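Cysteine desulfurase (Stenotrophomonas maltophilia, PDB 6WCI) probably removes sulfur from L-cysteine with the help of pyridoxal 5'-phosphate, releasing L-alanine and passing the sulfur to a carrier. Local coordinates at residues V225-K229 against Q318-E322; C237-A241 against L256-H262. One frame throughout, in Å; residues are numbered along the deposited sequence.

Contact 1 of 2, residues V225-K229 against Q318-E322; sequences VPHRK and QENVE
Arg228 and Glu322 meet by charge rather than by a directed bond. The guanidinium and carboxylate planes are turned 52° from each other, and Glu322 OE2 stands 3.4 Å from Arg228 NH1, well out of the guanidinium plane, a salt bridge of charges alone, with no N-H aimed at the oxygen. Glu322 reaches it with an extended chain, its CG anti to the backbone N (chi1 167°), while the Arg228 chain bends at chi3, and the carboxylate lies over a face of its guanidinium; NH2 of the same group has a further salt bridge to Glu350. At the root of the Glu322 side chain, the CA lies 3.4 Å from His227 O in a CA-H...O contact. Val321 CG1 extends this seam, resting 3.9 Å from Pro226 O. The contact sets the loop that follows strand 216-220, in the cofactor-binding domain of this fold-type I PLP-dependent enzyme, against the first turn of helix 318-336. The CB of His227 points away from that turn, yet ND1 of its ring is hydrogen-bonded to Glu325 further along the same helix. On the other flank Lys229 crosses Gln318, CB against CB at 3.5 Å. The aliphatic chain of Lys229 then runs alongside Glu319, pointing the same way, with Lys229 CD 3.1 Å from Glu319 OE2. With the chain bent at chi4, Lys229 NZ stays 4.9 Å from Glu319 OE2, beyond an ion pair, though the opposite charges may still attract weakly.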
# COMPACT_ATOMS: atom_id res chain seq x y z
N VAL B 225 9.26 -13.37 11.56
CA VAL B 225 7.94 -13.51 12.20
C VAL B 225 7.05 -14.58 11.58
O VAL B 225 6.14 -15.06 12.29
CB VAL B 225 7.21 -12.16 12.23
CG1 VAL B 225 8.05 -11.16 12.99
CG2 VAL B 225 6.92 -11.68 10.83
N PRO B 226 7.22 -15.03 10.33
CA PRO B 226 6.41 -16.17 9.88
C PRO B 226 6.95 -17.53 10.30
O PRO B 226 6.21 -18.52 10.19
CB PRO B 226 6.41 -16.04 8.35
CG PRO B 226 7.58 -15.23 8.02
CD PRO B 226 7.96 -14.42 9.20
N HIS B 227 8.18 -17.61 10.81
CA HIS B 227 8.83 -18.89 11.06
C HIS B 227 9.21 -19.14 12.51
O HIS B 227 9.55 -20.28 12.86
CB HIS B 227 10.09 -19.02 10.19
CG HIS B 227 9.82 -18.91 8.72
ND1 HIS B 227 9.25 -19.93 7.99
CD2 HIS B 227 10.01 -17.88 7.85
CE1 HIS B 227 9.12 -19.54 6.73
NE2 HIS B 227 9.57 -18.31 6.62
N ARG B 228 9.15 -18.12 13.37
CA ARG B 228 9.50 -18.29 14.77
C ARG B 228 8.76 -17.25 15.60
O ARG B 228 8.28 -16.24 15.08
CB ARG B 228 11.01 -18.15 14.99
CG ARG B 228 11.49 -16.74 14.72
CD ARG B 228 12.98 -16.70 14.49
NE ARG B 228 13.73 -16.97 15.71
CZ ARG B 228 14.34 -18.11 15.98
NH1 ARG B 228 14.31 -19.12 15.11
NH2 ARG B 228 15.00 -18.25 17.12
N LYS B 229 8.68 -17.51 16.90
CA LYS B 229 8.12 -16.52 17.81
C LYS B 229 9.11 -15.39 17.97
O LYS B 229 10.28 -15.62 18.31
CB LYS B 229 7.78 -17.12 19.17
CG LYS B 229 7.11 -16.08 20.07
CD LYS B 229 6.38 -16.67 21.26
CE LYS B 229 5.61 -15.58 22.00
NZ LYS B 229 6.46 -14.43 22.42
N GLN B 318 3.48 -19.90 17.71
CA GLN B 318 4.67 -19.63 16.92
C GLN B 318 5.80 -20.59 17.28
O GLN B 318 6.55 -21.04 16.40
CB GLN B 318 5.12 -18.18 17.13
CG GLN B 318 4.05 -17.13 16.87
CD GLN B 318 3.44 -16.58 18.16
OE1 GLN B 318 2.96 -17.34 19.01
NE2 GLN B 318 3.45 -15.24 18.32
N GLU B 319 5.94 -20.94 18.56
CA GLU B 319 6.91 -21.96 18.96
C GLU B 319 6.59 -23.29 18.29
O GLU B 319 7.50 -24.02 17.89
CB GLU B 319 6.94 -22.13 20.47
CG GLU B 319 7.61 -21.00 21.23
CD GLU B 319 6.63 -20.00 21.79
OE1 GLU B 319 5.49 -19.90 21.27
OE2 GLU B 319 7.00 -19.30 22.77
N ASN B 320 5.30 -23.63 18.18
CA ASN B 320 4.93 -24.88 17.53
C ASN B 320 5.30 -24.85 16.05
O ASN B 320 5.73 -25.87 15.49
CB ASN B 320 3.43 -25.14 17.70
CG ASN B 320 3.05 -25.47 19.12
OD1 ASN B 320 3.77 -26.18 19.82
ND2 ASN B 320 1.90 -24.97 19.57
N VAL B 321 5.16 -23.70 15.41
CA VAL B 321 5.53 -23.57 14.00
C VAL B 321 7.03 -23.72 13.82
O VAL B 321 7.50 -24.41 12.91
CB VAL B 321 5.04 -22.22 13.44
CG1 VAL B 321 5.78 -21.88 12.16
CG2 VAL B 321 3.55 -22.26 13.17
N GLU B 322 7.81 -23.06 14.68
CA GLU B 322 9.26 -23.15 14.59
C GLU B 322 9.73 -24.59 14.73
O GLU B 322 10.62 -25.05 14.00
CB GLU B 322 9.90 -22.27 15.66
CG GLU B 322 11.38 -22.52 15.88
CD GLU B 322 11.97 -21.61 16.94
OE1 GLU B 322 11.19 -20.91 17.62
OE2 GLU B 322 13.20 -21.61 17.10

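Contact 2 of 2, residues C237-A241 against L256-H262; sequences CDFYA and LWARREH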
# COMPACT_ATOMS: atom_id res chain seq x y z
N CYS B 237 15.92 -3.51 19.96
CA CYS B 237 16.30 -2.76 18.77
C CYS B 237 15.56 -1.41 18.77
O CYS B 237 14.66 -1.18 19.57
CB CYS B 237 15.98 -3.56 17.51
SG CYS B 237 14.23 -4.05 17.32
N ASP B 238 15.98 -0.52 17.86
CA ASP B 238 15.29 0.76 17.70
C ASP B 238 14.12 0.71 16.71
O ASP B 238 13.17 1.49 16.85
CB ASP B 238 16.28 1.84 17.25
CG ASP B 238 17.39 2.05 18.25
OD1 ASP B 238 17.13 2.69 19.28
OD2 ASP B 238 18.51 1.52 18.01
N PHE B 239 14.19 -0.17 15.72
CA PHE B 239 13.20 -0.27 14.65
C PHE B 239 13.15 -1.72 14.18
O PHE B 239 14.20 -2.30 13.94
CB PHE B 239 13.55 0.58 13.43
CG PHE B 239 13.66 2.05 13.70
CD1 PHE B 239 12.53 2.87 13.61
CD2 PHE B 239 14.88 2.63 13.99
CE1 PHE B 239 12.64 4.24 13.85
CE2 PHE B 239 14.99 3.99 14.22
CZ PHE B 239 13.86 4.80 14.15
N TYR B 240 11.94 -2.25 13.95
CA TYR B 240 11.75 -3.62 13.49
C TYR B 240 10.65 -3.64 12.42
O TYR B 240 9.55 -3.14 12.66
CB TYR B 240 11.39 -4.54 14.66
CG TYR B 240 11.47 -6.03 14.39
CD1 TYR B 240 10.42 -6.71 13.80
CD2 TYR B 240 12.59 -6.76 14.78
CE1 TYR B 240 10.50 -8.10 13.57
CE2 TYR B 240 12.67 -8.13 14.56
CZ TYR B 240 11.63 -8.79 13.96
OH TYR B 240 11.74 -10.15 13.75
N ALA B 241 10.97 -4.20 11.25
CA ALA B 241 10.09 -4.18 10.08
C ALA B 241 9.63 -5.58 9.70
O ALA B 241 10.45 -6.51 9.63
CB ALA B 241 10.82 -3.54 8.90
N LEU B 256 5.90 -1.30 10.72
CA LEU B 256 7.14 -0.84 11.35
C LEU B 256 6.88 -0.63 12.83
O LEU B 256 6.02 0.16 13.21
CB LEU B 256 7.63 0.47 10.71
CG LEU B 256 8.85 1.12 11.37
CD1 LEU B 256 10.12 0.31 11.08
CD2 LEU B 256 9.04 2.61 10.98
N TRP B 257 7.61 -1.36 13.67
CA TRP B 257 7.66 -1.08 15.10
C TRP B 257 8.87 -0.19 15.39
O TRP B 257 9.92 -0.33 14.76
CB TRP B 257 7.77 -2.36 15.95
CG TRP B 257 7.94 -2.02 17.41
CD1 TRP B 257 6.95 -1.79 18.32
CD2 TRP B 257 9.18 -1.80 18.11
NE1 TRP B 257 7.48 -1.46 19.55
CE2 TRP B 257 8.85 -1.47 19.45
CE3 TRP B 257 10.53 -1.84 17.75
CZ2 TRP B 257 9.82 -1.18 20.41
CZ3 TRP B 257 11.50 -1.57 18.70
CH2 TRP B 257 11.14 -1.25 20.02
N ALA B 258 8.72 0.70 16.37
CA ALA B 258 9.82 1.56 16.77
C ALA B 258 9.67 1.93 18.23
O ALA B 258 8.55 1.95 18.76
CB ALA B 258 9.88 2.84 15.92
N ARG B 259 10.79 2.23 18.88
CA ARG B 259 10.73 2.83 20.20
C ARG B 259 9.92 4.12 20.14
O ARG B 259 9.98 4.86 19.15
CB ARG B 259 12.14 3.10 20.72
CG ARG B 259 13.00 1.85 20.73
CD ARG B 259 14.41 2.20 21.08
NE ARG B 259 14.47 2.95 22.32
CZ ARG B 259 14.62 2.39 23.52
NH1 ARG B 259 14.73 1.07 23.62
NH2 ARG B 259 14.68 3.15 24.61
N ARG B 260 9.15 4.38 21.20
CA ARG B 260 8.27 5.55 21.22
C ARG B 260 9.05 6.85 21.07
O ARG B 260 8.59 7.79 20.41
CB ARG B 260 7.46 5.57 22.52
CG ARG B 260 6.44 6.72 22.59
CD ARG B 260 5.29 6.39 21.67
NE ARG B 260 4.41 7.52 21.39
CZ ARG B 260 3.38 7.43 20.56
NH1 ARG B 260 3.13 6.27 19.95
NH2 ARG B 260 2.61 8.48 20.33
N GLU B 261 10.24 6.92 21.68
CA GLU B 261 11.04 8.15 21.61
C GLU B 261 11.40 8.51 20.17
O GLU B 261 11.49 9.69 19.84
CB GLU B 261 12.32 8.00 22.45
CG GLU B 261 13.27 6.95 21.92
CD GLU B 261 14.61 6.93 22.63
OE1 GLU B 261 15.07 8.00 23.09
OE2 GLU B 261 15.21 5.83 22.72
N HIS B 262 11.60 7.51 19.31
CA HIS B 262 11.91 7.80 17.91
C HIS B 262 10.67 8.26 17.17
O HIS B 262 10.73 9.22 16.39
CB HIS B 262 12.51 6.57 17.24
CG HIS B 262 13.80 6.12 17.86
ND1 HIS B 262 14.65 6.99 18.50
CD2 HIS B 262 14.37 4.90 17.96
CE1 HIS B 262 15.70 6.33 18.96
NE2 HIS B 262 15.55 5.05 18.64
O HOH W 1 14.10 -1.36 22.44
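The antiparallel hairpin of strands 239-243 and 254-258 begins and ends here, where Tyr240 and Trp257 form a hydrogen-bonded pair: Tyr240 N donates to Trp257 O at 2.9 Å, and Trp257 N to Tyr240 O at 2.8 Å. Beyond the strand, Arg259 N, at the N-cap of helix 260-265, donates to Asp238 O at 3.2 Å. The Trp257 indole leans across the neighbouring strand, with Cys237 O at its edge, in plane, 3.3 Å from Trp257 CZ3, and Cys237 SG obliquely beside it. Within the large mixed sheet of this fold-type I enzyme, the hairpin lies between strands 108-111 and 216-220. Phe239, on the face shared with Leu256 and Ala258 and packed on helix 114-126, puts CD1 3.5 Å from Ala258 CB; its ring is nearly parallel to that of His262 but slid so far that they barely overlap. His262 NE2 gives Asp238 OD1 a nearly straight bond of 2.9 Å (169°), lying in the imidazole plane but arriving from above the carboxylate. Arg211 pairs with the same oxygen and Thr217 N binds OD2, so several partners fix this buried carboxylate. A water links Cys237 O to Arg259 NH1, while Arg259 NE holds Glu261 OE2.

Following the chain from the N terminus, neither contact begins until strand 216-220 has been passed and the loop 225-229 is reached, the first side of contact 1. The chain passes through helix 232-235 into 237-241, then turns back through the hairpin to 256-262, closing the short loop of contact 2. Only much later, after helix 300-316, does it reach 318-322 and complete contact 1, so contact 2 is nested inside the longer loop. Contact 2 joins neighbouring strands of the seven-stranded sheet and the helix that follows them, whereas contact 1 ties a loop from that sheet to helix 318-336. Their centres lie about 21 Å apart, yet Val225 CG1 packs 3.9 Å from Tyr240 OH.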